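Local coordinates for protein monomethylamine methyltransferase MtmB1 (Methanosarcina barkeri, PDB 1NTH) that catalyses transfer of the methyl group of monomethylamine to the corrinoid cofactor of its partner protein MtmC, a step of methanogenesis, at residues 13-18 and 82-87; 74-79 and 235-240; 128-133 and 142-147; 374-379 and 424-429. All coordinates share one frame; numbering follows the deposited sequence. Where two conformers were deposited one is given.

Interaction 1. Residues 13-18 and 82-87; sequences YDRAKV and RIVKYT
Arg15 and Val84 meet where helix 9-18 lies over strand 82-84, the two segment axes coming within 6.5 Å. Apolar packing fills the middle. The two methyls of Val84 divide the work: CG1, anti to the backbone N, touches Arg15 CB at 3.8 Å, while CG2 turns to Ala16 and lies 3.8 Å from its CB. The Arg15 side chain passes Val84 at about a right angle, extended from CG to NE.

That reach delivers the one hydrogen bond of the contact, from Arg15 NH1 to Lys85 O at 2.9 Å. The donor sits in the carbonyl plane, but the N-H...O angle of 134° shows a bent bond. NH2 of the same guanidinium forms a salt bridge with Glu90, which also accepts from Thr87 N, so the charge is tied to the start of helix 88-95.

Arg82 runs past the last carbonyls of the helix. Its aliphatic part packs on Ala16 O, with CD at 3.3 Å, and Lys17 O lies 3.2 Å above the guanidinium plane of Arg82, toward its rim, a placing that is probably favourable electrostatically. The angle at NE is too poor for a hydrogen bond there, and NH1 bonds to Gly19 O instead. An alanine in place of Arg82 would probably leave Gly19 O without this donor and Lys17 O without the positive group over which it sits.

The whole is a helix packed on a small mixed sheet, strand 82-84 running between strands 20-21 and 75-77, a sheet distinct from the parallel TIM-barrel sheet.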
loop_
_atom_site.group_PDB
_atom_site.type_symbol
_atom_site.label_atom_id
_atom_site.label_comp_id
_atom_site.label_asym_id
_atom_site.label_seq_id
_atom_site.Cartn_x
_atom_site.Cartn_y
_atom_site.Cartn_z
ATOM N N TYR A 13 -14.118 -24.052 -21.178
ATOM C CA TYR A 13 -15.551 -24.018 -20.910
ATOM C C TYR A 13 -16.333 -24.107 -22.219
ATOM O O TYR A 13 -17.275 -24.896 -22.336
ATOM C CB TYR A 13 -15.930 -22.726 -20.179
ATOM C CG TYR A 13 -17.409 -22.613 -19.891
ATOM C CD1 TYR A 13 -17.995 -23.332 -18.850
ATOM C CD2 TYR A 13 -18.231 -21.817 -20.687
ATOM C CE1 TYR A 13 -19.371 -23.262 -18.611
ATOM C CE2 TYR A 13 -19.606 -21.738 -20.456
ATOM C CZ TYR A 13 -20.167 -22.462 -19.419
ATOM O OH TYR A 13 -21.523 -22.383 -19.188
ATOM N N ASP A 14 -15.941 -23.294 -23.197
ATOM C CA ASP A 14 -16.603 -23.278 -24.503
ATOM C C ASP A 14 -16.664 -24.679 -25.108
ATOM O O ASP A 14 -17.728 -25.150 -25.517
ATOM C CB ASP A 14 -15.853 -22.364 -25.477
ATOM C CG ASP A 14 -15.999 -20.890 -25.144
ATOM O OD1 ASP A 14 -15.299 -20.079 -25.784
ATOM O OD2 ASP A 14 -16.809 -20.542 -24.260
ATOM N N ARG A 15 -15.514 -25.339 -25.160
ATOM C CA ARG A 15 -15.428 -26.674 -25.738
ATOM C C ARG A 15 -16.120 -27.748 -24.911
ATOM O O ARG A 15 -16.660 -28.709 -25.465
ATOM C CB ARG A 15 -13.960 -27.038 -25.966
ATOM C CG ARG A 15 -13.265 -26.055 -26.891
ATOM C CD ARG A 15 -11.817 -26.407 -27.161
ATOM N NE ARG A 15 -11.169 -25.324 -27.898
ATOM C CZ ARG A 15 -9.932 -25.369 -28.376
ATOM N NH1 ARG A 15 -9.188 -26.454 -28.205
ATOM N NH2 ARG A 15 -9.434 -24.318 -29.015
ATOM N N ALA A 16 -16.118 -27.586 -23.593
ATOM C CA ALA A 16 -16.750 -28.562 -22.710
ATOM C C ALA A 16 -18.264 -28.605 -22.892
ATOM O O ALA A 16 -18.910 -29.598 -22.547
ATOM C CB ALA A 16 -16.417 -28.242 -21.260
ATOM N N LYS A 17 -18.831 -27.532 -23.430
ATOM C CA LYS A 17 -20.275 -27.470 -23.631
ATOM C C LYS A 17 -20.723 -28.125 -24.935
ATOM O O LYS A 17 -21.873 -28.552 -25.052
ATOM C CB LYS A 17 -20.750 -26.014 -23.612
ATOM C CG LYS A 17 -20.465 -25.272 -22.311
ATOM C CD LYS A 17 -21.310 -25.792 -21.157
ATOM C CE LYS A 17 -22.775 -25.412 -21.324
ATOM N NZ LYS A 17 -22.965 -23.930 -21.356
ATOM N N VAL A 18 -19.821 -28.217 -25.907
ATOM C CA VAL A 18 -20.167 -28.799 -27.201
ATOM C C VAL A 18 -19.289 -29.969 -27.635
ATOM O O VAL A 18 -19.409 -30.454 -28.763
ATOM C CB VAL A 18 -20.120 -27.726 -28.307
ATOM C CG1 VAL A 18 -21.079 -26.593 -27.971
ATOM C CG2 VAL A 18 -18.699 -27.194 -28.459
ATOM N N ARG A 82 -18.716 -34.280 -21.478
ATOM C CA ARG A 82 -18.192 -34.108 -22.827
ATOM C C ARG A 82 -16.671 -34.018 -22.776
ATOM O O ARG A 82 -16.087 -33.734 -21.725
ATOM C CB ARG A 82 -18.777 -32.853 -23.479
ATOM C CG ARG A 82 -20.260 -32.971 -23.819
ATOM C CD ARG A 82 -20.839 -31.624 -24.211
ATOM N NE ARG A 82 -22.275 -31.685 -24.486
ATOM C CZ ARG A 82 -22.806 -31.947 -25.677
ATOM N NH1 ARG A 82 -22.026 -32.176 -26.724
ATOM N NH2 ARG A 82 -24.125 -31.968 -25.821
ATOM N N ILE A 83 -16.041 -34.258 -23.919
ATOM C CA ILE A 83 -14.587 -34.241 -24.026
ATOM C C ILE A 83 -14.052 -32.987 -24.707
ATOM O O ILE A 83 -14.548 -32.578 -25.756
ATOM C CB ILE A 83 -14.094 -35.467 -24.829
ATOM C CG1 ILE A 83 -14.564 -36.754 -24.148
ATOM C CG2 ILE A 83 -12.577 -35.441 -24.948
ATOM C CD1 ILE A 83 -14.402 -37.999 -25.002
ATOM N N VAL A 84 -13.038 -32.378 -24.099
ATOM C CA VAL A 84 -12.409 -31.193 -24.669
ATOM C C VAL A 84 -11.132 -31.629 -25.375
ATOM O O VAL A 84 -10.277 -32.287 -24.780
ATOM C CB VAL A 84 -12.050 -30.157 -23.582
ATOM C CG1 VAL A 84 -11.225 -29.029 -24.193
ATOM C CG2 VAL A 84 -13.324 -29.602 -22.957
ATOM N N LYS A 85 -11.010 -31.260 -26.644
ATOM C CA LYS A 85 -9.850 -31.611 -27.457
ATOM C C LYS A 85 -8.962 -30.408 -27.748
ATOM O O LYS A 85 -9.456 -29.307 -27.984
ATOM C CB LYS A 85 -10.318 -32.199 -28.790
ATOM C CG LYS A 85 -11.007 -33.553 -28.698
ATOM C CD LYS A 85 -10.002 -34.694 -28.647
ATOM C CE LYS A 85 -10.708 -36.043 -28.655
ATOM N NZ LYS A 85 -10.214 -36.939 -29.736
ATOM N N TYR A 86 -7.653 -30.637 -27.736
ATOM C CA TYR A 86 -6.670 -29.602 -28.037
ATOM C C TYR A 86 -6.082 -29.909 -29.408
ATOM O O TYR A 86 -6.212 -31.027 -29.909
ATOM C CB TYR A 86 -5.505 -29.634 -27.043
ATOM C CG TYR A 86 -5.869 -29.454 -25.594
ATOM C CD1 TYR A 86 -5.659 -30.479 -24.673
ATOM C CD2 TYR A 86 -6.392 -28.251 -25.132
ATOM C CE1 TYR A 86 -5.955 -30.308 -23.327
ATOM C CE2 TYR A 86 -6.693 -28.069 -23.789
ATOM C CZ TYR A 86 -6.473 -29.101 -22.892
ATOM O OH TYR A 86 -6.771 -28.923 -21.563
ATOM N N THR A 87 -5.433 -28.920 -30.016
ATOM C CA THR A 87 -4.764 -29.148 -31.290
ATOM C C THR A 87 -3.282 -29.194 -30.933
ATOM O O THR A 87 -2.881 -28.720 -29.865
ATOM C CB THR A 87 -4.994 -28.010 -32.302
ATOM O OG1 THR A 87 -4.373 -26.811 -31.825
ATOM C CG2 THR A 87 -6.484 -27.772 -32.516
#

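Interaction 2. Residues 74-79 and 235-240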
loop_
_atom_site.group_PDB
_atom_site.type_symbol
_atom_site.label_atom_id
_atom_site.label_comp_id
_atom_site.label_asym_id
_atom_site.label_seq_id
_atom_site.Cartn_x
_atom_site.Cartn_y
_atom_site.Cartn_z
ATOM N N GLY A 74 -7.628 -35.953 -24.946
ATOM C CA GLY A 74 -8.265 -34.712 -24.560
ATOM C C GLY A 74 -8.558 -34.789 -23.073
ATOM O O GLY A 74 -7.984 -35.621 -22.361
ATOM N N ILE A 75 -9.463 -33.937 -22.606
ATOM C CA ILE A 75 -9.828 -33.893 -21.198
ATOM C C ILE A 75 -11.333 -34.073 -21.020
ATOM O O ILE A 75 -12.129 -33.416 -21.688
ATOM C CB ILE A 75 -9.417 -32.537 -20.567
ATOM C CG1 ILE A 75 -7.903 -32.334 -20.699
ATOM C CG2 ILE A 75 -9.851 -32.484 -19.112
ATOM C CD1 ILE A 75 -7.063 -33.337 -19.926
ATOM N N TYR A 76 -11.712 -34.959 -20.107
ATOM C CA TYR A 76 -13.117 -35.225 -19.835
ATOM C C TYR A 76 -13.653 -34.238 -18.799
ATOM O O TYR A 76 -13.056 -34.067 -17.734
ATOM C CB TYR A 76 -13.281 -36.649 -19.294
ATOM C CG TYR A 76 -14.721 -37.082 -19.119
ATOM C CD1 TYR A 76 -15.498 -37.435 -20.221
ATOM C CD2 TYR A 76 -15.310 -37.124 -17.857
ATOM C CE1 TYR A 76 -16.829 -37.820 -20.072
ATOM C CE2 TYR A 76 -16.645 -37.507 -17.696
ATOM C CZ TYR A 76 -17.394 -37.853 -18.809
ATOM O OH TYR A 76 -18.710 -38.241 -18.663
ATOM N N CYS A 77 -14.773 -33.593 -19.111
ATOM C CA CYS A 77 -15.396 -32.658 -18.177
ATOM C C CYS A 77 -16.535 -33.403 -17.486
ATOM O O CYS A 77 -17.512 -33.788 -18.129
ATOM C CB CYS A 77 -15.944 -31.433 -18.907
ATOM S SG CYS A 77 -16.753 -30.244 -17.791
ATOM N N THR A 78 -16.407 -33.597 -16.178
ATOM C CA THR A 78 -17.409 -34.328 -15.407
ATOM C C THR A 78 -18.797 -33.703 -15.344
ATOM O O THR A 78 -19.797 -34.416 -15.240
ATOM C CB THR A 78 -16.930 -34.562 -13.961
ATOM O OG1 THR A 78 -16.647 -33.302 -13.341
ATOM C CG2 THR A 78 -15.681 -35.430 -13.945
ATOM N N ASP A 79 -18.874 -32.380 -15.410
ATOM C CA ASP A 79 -20.168 -31.711 -15.330
ATOM C C ASP A 79 -20.977 -31.741 -16.619
ATOM O O ASP A 79 -22.204 -31.822 -16.580
ATOM C CB ASP A 79 -19.975 -30.267 -14.867
ATOM C CG ASP A 79 -19.418 -30.187 -13.462
ATOM O OD1 ASP A 79 -20.116 -30.614 -12.518
ATOM O OD2 ASP A 79 -18.278 -29.711 -13.299
ATOM N N GLU A 235 -8.692 -39.688 -14.559
ATOM C CA GLU A 235 -7.386 -39.236 -15.057
ATOM C C GLU A 235 -7.717 -38.384 -16.286
ATOM O O GLU A 235 -8.662 -38.705 -17.014
ATOM C CB GLU A 235 -6.520 -40.425 -15.498
ATOM C CG GLU A 235 -6.260 -41.493 -14.439
ATOM C CD GLU A 235 -5.412 -40.995 -13.282
ATOM O OE1 GLU A 235 -4.809 -39.904 -13.400
ATOM O OE2 GLU A 235 -5.339 -41.704 -12.256
ATOM N N LEU A 236 -6.938 -37.329 -16.533
ATOM C CA LEU A 236 -7.188 -36.413 -17.660
ATOM C C LEU A 236 -8.657 -36.034 -17.582
ATOM O O LEU A 236 -9.434 -36.230 -18.523
ATOM C CB LEU A 236 -6.876 -37.079 -19.007
ATOM C CG LEU A 236 -5.405 -37.052 -19.436
ATOM C CD1 LEU A 236 -4.575 -37.913 -18.502
ATOM C CD2 LEU A 236 -5.278 -37.548 -20.871
ATOM N N LYS A 237 -9.017 -35.459 -16.442
ATOM C CA LYS A 237 -10.395 -35.112 -16.155
ATOM C C LYS A 237 -10.462 -33.858 -15.284
ATOM O O LYS A 237 -9.533 -33.571 -14.529
ATOM C CB LYS A 237 -11.016 -36.302 -15.423
ATOM C CG LYS A 237 -12.466 -36.174 -15.026
ATOM C CD LYS A 237 -12.883 -37.390 -14.196
ATOM C CE LYS A 237 -12.680 -38.692 -14.964
ATOM N NZ LYS A 237 -12.934 -39.892 -14.108
ATOM N N ILE A 238 -11.563 -33.122 -15.387
ATOM C CA ILE A 238 -11.728 -31.903 -14.604
ATOM C C ILE A 238 -13.208 -31.562 -14.429
ATOM O O ILE A 238 -14.060 -32.017 -15.196
ATOM C CB ILE A 238 -11.011 -30.710 -15.297
ATOM C CG1 ILE A 238 -10.794 -29.568 -14.299
ATOM C CG2 ILE A 238 -11.833 -30.207 -16.468
ATOM C CD1 ILE A 238 -9.813 -29.907 -13.202
ATOM N N ASP A 239 -13.506 -30.765 -13.409
ATOM C CA ASP A 239 -14.872 -30.327 -13.135
ATOM C C ASP A 239 -14.938 -28.825 -13.405
ATOM O O ASP A 239 -13.908 -28.149 -13.402
ATOM C CB ASP A 239 -15.236 -30.621 -11.680
ATOM C CG ASP A 239 -14.222 -30.060 -10.700
ATOM O OD1 ASP A 239 -13.031 -30.425 -10.789
ATOM O OD2 ASP A 239 -14.618 -29.252 -9.840
ATOM N N LEU A 240 -16.137 -28.300 -13.640
ATOM C CA LEU A 240 -16.279 -26.875 -13.928
ATOM C C LEU A 240 -15.912 -25.951 -12.768
ATOM O O LEU A 240 -15.510 -24.810 -12.992
ATOM C CB LEU A 240 -17.698 -26.569 -14.421
ATOM C CG LEU A 240 -17.992 -27.118 -15.822
ATOM C CD1 LEU A 240 -19.380 -26.686 -16.268
ATOM C CD2 LEU A 240 -16.944 -26.612 -16.806
#
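Tyr76 and Lys237 are paired across two parallel strands, 75-77 and 237-238, and strand 237-238 is the outermost within this chain of the mixed four-stranded sheet. Backbone hydrogen bonds set the register: Tyr76 N gives to Leu236 O, Ile238 N gives to Tyr76 O at 2.9 Å, and Thr78 N gives to Ile238 O. Tyr76 thus bonds through N and O to Leu236 and Ile238, the residues flanking Lys237, as in a parallel pair.

Side chains pack on both faces. On one, Tyr76 and Lys237 lie side by side, pointing the same way, with Lys237 CG at the edge of the tyrosine ring. Thr78 crosses this lysine at about a right angle, and its CG2 presses on Lys237 CD at a tight 3.4 Å. The ammonium end goes on to Asp28, Gln24 and Asn234 O. On the other face Ile75 CG2 meets Ile238 CG2 at 4.0 Å, and Cys77 SG rests on Leu240 CD2. Phe12 and Ala16 of helix 9-18 cover this side.

Charge enters where helix 240-251 starts. Asp79, its CG beside its own backbone N (chi1 -64°), reaches across to the first turn of that helix, and OD2 accepts from Leu240 N at 2.6 Å in a nearly straight bond of 169°.

Interaction 3. Residues 128-133 and 142-147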
loop_
_atom_site.group_PDB
_atom_site.type_symbol
_atom_site.label_atom_id
_atom_site.label_comp_id
_atom_site.label_asym_id
_atom_site.label_seq_id
_atom_site.Cartn_x
_atom_site.Cartn_y
_atom_site.Cartn_z
ATOM N N GLY A 128 6.986 -27.152 3.641
ATOM C CA GLY A 128 6.549 -28.000 4.732
ATOM C C GLY A 128 5.255 -27.604 5.399
ATOM O O GLY A 128 4.934 -26.422 5.532
ATOM N N GLY A 129 4.507 -28.608 5.835
ATOM C CA GLY A 129 3.254 -28.343 6.508
ATOM C C GLY A 129 2.436 -29.609 6.644
ATOM O O GLY A 129 2.886 -30.681 6.225
ATOM N N PRO A 130 1.236 -29.519 7.240
ATOM C CA PRO A 130 0.339 -30.663 7.434
ATOM C C PRO A 130 -0.043 -31.286 6.097
ATOM O O PRO A 130 -0.597 -32.385 6.039
ATOM C CB PRO A 130 -0.851 -30.048 8.159
ATOM C CG PRO A 130 -0.205 -28.951 8.971
ATOM C CD PRO A 130 0.733 -28.335 7.958
ATOM N N THR A 131 0.236 -30.560 5.021
ATOM C CA THR A 131 -0.027 -31.057 3.678
ATOM C C THR A 131 -1.479 -31.499 3.485
ATOM O O THR A 131 -1.760 -32.623 3.050
ATOM C CB THR A 131 0.954 -32.215 3.365
ATOM O OG1 THR A 131 2.285 -31.795 3.694
ATOM C CG2 THR A 131 0.931 -32.581 1.897
ATOM N N GLY A 132 -2.398 -30.597 3.817
ATOM C CA GLY A 132 -3.816 -30.864 3.649
ATOM C C GLY A 132 -4.455 -31.805 4.647
ATOM O O GLY A 132 -5.634 -32.136 4.516
ATOM N N SER A 133 -3.690 -32.233 5.645
ATOM C CA SER A 133 -4.203 -33.145 6.662
ATOM C C SER A 133 -5.076 -32.409 7.679
ATOM O O SER A 133 -4.882 -31.220 7.934
ATOM C CB SER A 133 -3.039 -33.833 7.378
ATOM O OG SER A 133 -2.216 -34.520 6.449
ATOM N N PRO A 142 -0.092 -23.725 16.569
ATOM C CA PRO A 142 1.094 -24.446 17.047
ATOM C C PRO A 142 1.607 -25.473 16.036
ATOM O O PRO A 142 2.806 -25.567 15.791
ATOM C CB PRO A 142 0.597 -25.110 18.329
ATOM C CG PRO A 142 -0.390 -24.121 18.843
ATOM C CD PRO A 142 -1.146 -23.714 17.598
ATOM N N VAL A 143 0.700 -26.251 15.454
ATOM C CA VAL A 143 1.106 -27.254 14.480
ATOM C C VAL A 143 1.846 -26.623 13.305
ATOM O O VAL A 143 2.896 -27.110 12.891
ATOM C CB VAL A 143 -0.108 -28.044 13.945
ATOM C CG1 VAL A 143 0.295 -28.869 12.734
ATOM C CG2 VAL A 143 -0.644 -28.963 15.043
ATOM N N HIS A 144 1.309 -25.538 12.762
ATOM C CA HIS A 144 1.988 -24.912 11.639
ATOM C C HIS A 144 3.283 -24.249 12.079
ATOM O O HIS A 144 4.248 -24.190 11.314
ATOM C CB HIS A 144 1.064 -23.923 10.932
ATOM C CG HIS A 144 -0.027 -24.590 10.154
ATOM N ND1 HIS A 144 -1.205 -25.008 10.735
ATOM C CD2 HIS A 144 -0.085 -24.979 8.859
ATOM C CE1 HIS A 144 -1.942 -25.628 9.829
ATOM N NE2 HIS A 144 -1.286 -25.625 8.684
ATOM N N MET A 145 3.317 -23.770 13.318
ATOM C CA MET A 145 4.531 -23.149 13.829
ATOM C C MET A 145 5.659 -24.173 13.857
ATOM O O MET A 145 6.827 -23.820 13.705
ATOM C CB MET A 145 4.301 -22.567 15.229
ATOM C CG MET A 145 5.216 -21.390 15.545
ATOM S SD MET A 145 5.030 -20.729 17.214
ATOM C CE MET A 145 3.281 -20.351 17.258
ATOM N N SER A 146 5.318 -25.444 14.056
ATOM C CA SER A 146 6.345 -26.478 14.115
ATOM C C SER A 146 7.107 -26.600 12.798
ATOM O O SER A 146 8.199 -27.164 12.762
ATOM C CB SER A 146 5.747 -27.836 14.515
ATOM O OG SER A 146 5.065 -28.466 13.444
ATOM N N TYR A 147 6.534 -26.073 11.719
ATOM C CA TYR A 147 7.204 -26.109 10.426
ATOM C C TYR A 147 7.973 -24.813 10.212
ATOM O O TYR A 147 9.116 -24.834 9.753
ATOM C CB TYR A 147 6.204 -26.294 9.283
ATOM C CG TYR A 147 5.463 -27.605 9.343
ATOM C CD1 TYR A 147 4.317 -27.741 10.120
ATOM C CD2 TYR A 147 5.917 -28.715 8.629
ATOM C CE1 TYR A 147 3.633 -28.950 10.184
ATOM C CE2 TYR A 147 5.243 -29.932 8.688
ATOM C CZ TYR A 147 4.101 -30.041 9.464
ATOM O OH TYR A 147 3.405 -31.227 9.504
#
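Tyr147 lays the face of its ring over Gly129, whose CA stands 3.3 Å from the ring centroid and only 11° off the normal. The tyrosine CG is anti to the carbonyl carbon (chi1 -63°), which directs the ring to this CH-pi contact with a backbone alpha carbon. Gly129 N lies over the same face, 3.1 Å from Tyr147 CD2. A CB on Gly128 would come tightly against that same CD2, so the lack of one there lets the backbone approach the ring. At Gly129 the limit is local, since a CB would clash with Pro130 CD.

Pro130 continues the packing between two aromatic rings. Its CG sits over one face of His144, 3.9 Å from the ring centroid, and the two side chains cross at about a right angle. Its CD reaches Tyr147 CE1 at 3.7 Å, while CG also touches Val143 CG1. The His144 ring is kept from turning by hydrogen bonds at both nitrogens: ND1 gives to Phe140 O and NE2 accepts from Gly159 N.

Gly128 ends barrel strand 125-128, and Pro130 opens a type I' turn to Ser133, closed by two bonds to Pro130 O, from Ser133 N and Ser133 OG.

The chemistry is that of C-H groups on pi faces. Gly129 CA, flanked by two peptide groups, probably offers the phenol ring a slightly polarised C-H, whereas Pro130 CG brings His144 an ordinary aliphatic one.

Interaction 4. Residues 374-379 and 424-429; sequences VTDKTT and TFQECY
The type II turn from Val374 to Lys377 directs Asp376 O at Phe425 N, a hydrogen bond of 2.8 Å into the first turn of helix 425-428. That helix begins with a capping box: Thr424 N gives to Glu427 OE1 at 3.0 Å, nearly straight at 170° and on the anti lone pair, while Glu427 N returns a weak bond to Thr424 OG1.

Beside the cap, Thr424 CG2 lies 3.8 Å from Lys377 CG, the lysine chain stretching on so that NZ bonds to Ala421 O and Gly422 O. Asp376 OD2 is held by Ser136 OG. Thr378 O is buried near Phe425 CB and has no hydrogen-bond partner in the model.

Thr379 fits between the side chains of the helix and Tyr429 just after it. Its OG1 caps the next helix through Met381 N and also bonds Glu382, which fixes the hydroxyl, while CG2, anti to the carbonyl carbon, is set at the edge of the Phe425 ring and toward Cys428. Tyr429 crosses Thr379 obliquely, its CE1 3.4 Å from Thr379 CB. An alanine at Tyr429 would probably open a gap beside Thr379 and leave one flank of its CB and hydroxyl without packing. Thr379 CG2 also lies 3.8 Å from Cys428 SG.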
loop_
_atom_site.group_PDB
_atom_site.type_symbol
_atom_site.label_atom_id
_atom_site.label_comp_id
_atom_site.label_asym_id
_atom_site.label_seq_id
_atom_site.Cartn_x
_atom_site.Cartn_y
_atom_site.Cartn_z
ATOM N N VAL A 374 -5.478 -38.785 9.271
ATOM C CA VAL A 374 -5.647 -38.882 10.715
ATOM C C VAL A 374 -5.387 -37.530 11.367
ATOM O O VAL A 374 -4.304 -36.959 11.239
ATOM C CB VAL A 374 -4.696 -39.935 11.323
ATOM C CG1 VAL A 374 -4.976 -40.084 12.813
ATOM C CG2 VAL A 374 -4.879 -41.272 10.610
ATOM N N THR A 375 -6.396 -37.030 12.070
ATOM C CA THR A 375 -6.311 -35.737 12.732
ATOM C C THR A 375 -5.068 -35.542 13.594
ATOM O O THR A 375 -4.730 -36.380 14.433
ATOM C CB THR A 375 -7.562 -35.487 13.593
ATOM O OG1 THR A 375 -8.726 -35.579 12.765
ATOM C CG2 THR A 375 -7.511 -34.101 14.227
ATOM N N ASP A 376 -4.392 -34.422 13.351
ATOM C CA ASP A 376 -3.189 -34.017 14.072
ATOM C C ASP A 376 -1.950 -34.895 13.924
ATOM O O ASP A 376 -0.977 -34.712 14.656
ATOM C CB ASP A 376 -3.508 -33.827 15.562
ATOM C CG ASP A 376 -4.563 -32.760 15.800
ATOM O OD1 ASP A 376 -4.621 -31.796 15.003
ATOM O OD2 ASP A 376 -5.325 -32.871 16.787
ATOM N N LYS A 377 -1.957 -35.830 12.979
ATOM C CA LYS A 377 -0.786 -36.679 12.802
ATOM C C LYS A 377 0.189 -36.206 11.725
ATOM O O LYS A 377 0.463 -36.913 10.755
ATOM C CB LYS A 377 -1.197 -38.135 12.547
ATOM C CG LYS A 377 -1.735 -38.817 13.805
ATOM C CD LYS A 377 -1.667 -40.335 13.727
ATOM C CE LYS A 377 -2.095 -40.954 15.051
ATOM N NZ LYS A 377 -1.975 -42.441 15.054
ATOM N N THR A 378 0.707 -34.995 11.919
ATOM C CA THR A 378 1.691 -34.386 11.029
ATOM C C THR A 378 2.479 -33.389 11.872
ATOM O O THR A 378 1.888 -32.621 12.632
ATOM C CB THR A 378 1.041 -33.598 9.858
ATOM O OG1 THR A 378 0.216 -32.550 10.385
ATOM C CG2 THR A 378 0.201 -34.513 8.984
ATOM N N THR A 379 3.804 -33.406 11.762
ATOM C CA THR A 379 4.623 -32.459 12.517
ATOM C C THR A 379 5.817 -31.993 11.692
ATOM O O THR A 379 6.199 -32.634 10.711
ATOM C CB THR A 379 5.178 -33.063 13.826
ATOM O OG1 THR A 379 6.366 -33.809 13.538
ATOM C CG2 THR A 379 4.149 -33.972 14.486
ATOM N N THR A 424 0.201 -38.340 17.411
ATOM C CA THR A 424 -0.317 -37.035 17.031
ATOM C C THR A 424 0.699 -35.996 17.478
ATOM O O THR A 424 1.615 -36.296 18.246
ATOM C CB THR A 424 -1.648 -36.712 17.735
ATOM O OG1 THR A 424 -1.449 -36.723 19.154
ATOM C CG2 THR A 424 -2.720 -37.722 17.357
ATOM N N PHE A 425 0.526 -34.774 16.989
ATOM C CA PHE A 425 1.398 -33.662 17.337
ATOM C C PHE A 425 1.471 -33.514 18.858
ATOM O O PHE A 425 2.548 -33.334 19.427
ATOM C CB PHE A 425 0.836 -32.376 16.713
ATOM C CG PHE A 425 1.518 -31.116 17.174
ATOM C CD1 PHE A 425 2.810 -30.814 16.765
ATOM C CD2 PHE A 425 0.849 -30.216 18.002
ATOM C CE1 PHE A 425 3.429 -29.628 17.169
ATOM C CE2 PHE A 425 1.458 -29.029 18.411
ATOM C CZ PHE A 425 2.751 -28.736 17.993
ATOM N N GLN A 426 0.314 -33.599 19.506
ATOM C CA GLN A 426 0.229 -33.448 20.954
ATOM C C GLN A 426 1.001 -34.519 21.721
ATOM O O GLN A 426 1.420 -34.291 22.855
ATOM C CB GLN A 426 -1.234 -33.471 21.411
ATOM C CG GLN A 426 -2.103 -32.311 20.924
ATOM C CD GLN A 426 -2.805 -32.585 19.600
ATOM O OE1 GLN A 426 -3.880 -32.041 19.335
ATOM N NE2 GLN A 426 -2.200 -33.416 18.762
ATOM N N GLU A 427 1.191 -35.678 21.099
ATOM C CA GLU A 427 1.891 -36.782 21.746
ATOM C C GLU A 427 3.406 -36.797 21.557
ATOM O O GLU A 427 4.129 -37.249 22.444
ATOM C CB GLU A 427 1.312 -38.119 21.266
ATOM C CG GLU A 427 -0.178 -38.279 21.524
ATOM C CD GLU A 427 -0.731 -39.600 21.013
ATOM O OE1 GLU A 427 -0.599 -39.886 19.803
ATOM O OE2 GLU A 427 -1.303 -40.355 21.826
ATOM N N CYS A 428 3.896 -36.315 20.418
ATOM C CA CYS A 428 5.339 -36.328 20.187
ATOM C C CYS A 428 6.004 -34.955 20.221
ATOM O O CYS A 428 7.181 -34.817 19.883
ATOM C CB CYS A 428 5.663 -37.045 18.874
ATOM S SG CYS A 428 4.910 -36.336 17.404
ATOM N N TYR A 429 5.243 -33.947 20.632
ATOM C CA TYR A 429 5.751 -32.584 20.765
ATOM C C TYR A 429 5.267 -32.010 22.085
ATOM O O TYR A 429 4.238 -32.430 22.618
ATOM C CB TYR A 429 5.212 -31.663 19.660
ATOM C CG TYR A 429 6.111 -31.465 18.463
ATOM C CD1 TYR A 429 6.351 -32.504 17.568
ATOM C CD2 TYR A 429 6.697 -30.222 18.206
ATOM C CE1 TYR A 429 7.146 -32.318 16.443
ATOM C CE2 TYR A 429 7.498 -30.023 17.082
ATOM C CZ TYR A 429 7.716 -31.076 16.205
ATOM O OH TYR A 429 8.486 -30.894 15.080
#

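The four contacts form two pairs, one on the small mixed sheet and one beginning at a barrel strand. Interactions 1 and 2 share the mixed sheet: Val84 N lies 2.8 Å from Ile75 O and Arg82 O 2.9 Å from Cys77 N, both probable hydrogen bonds, so the helix packing of one rests on the strand pairing of the other. Interactions 3 and 4 touch too, with Tyr147 OH packed 3.2 Å from Thr379 N. Nearest atoms of interactions 2 and 3 are about 17 Å apart, although 128-133 and 142-147 are nested between 74-79 and 235-240. None of the four includes the pyrrolysine characteristic of this enzyme; interaction 3 begins on barrel strand 125-128 itself.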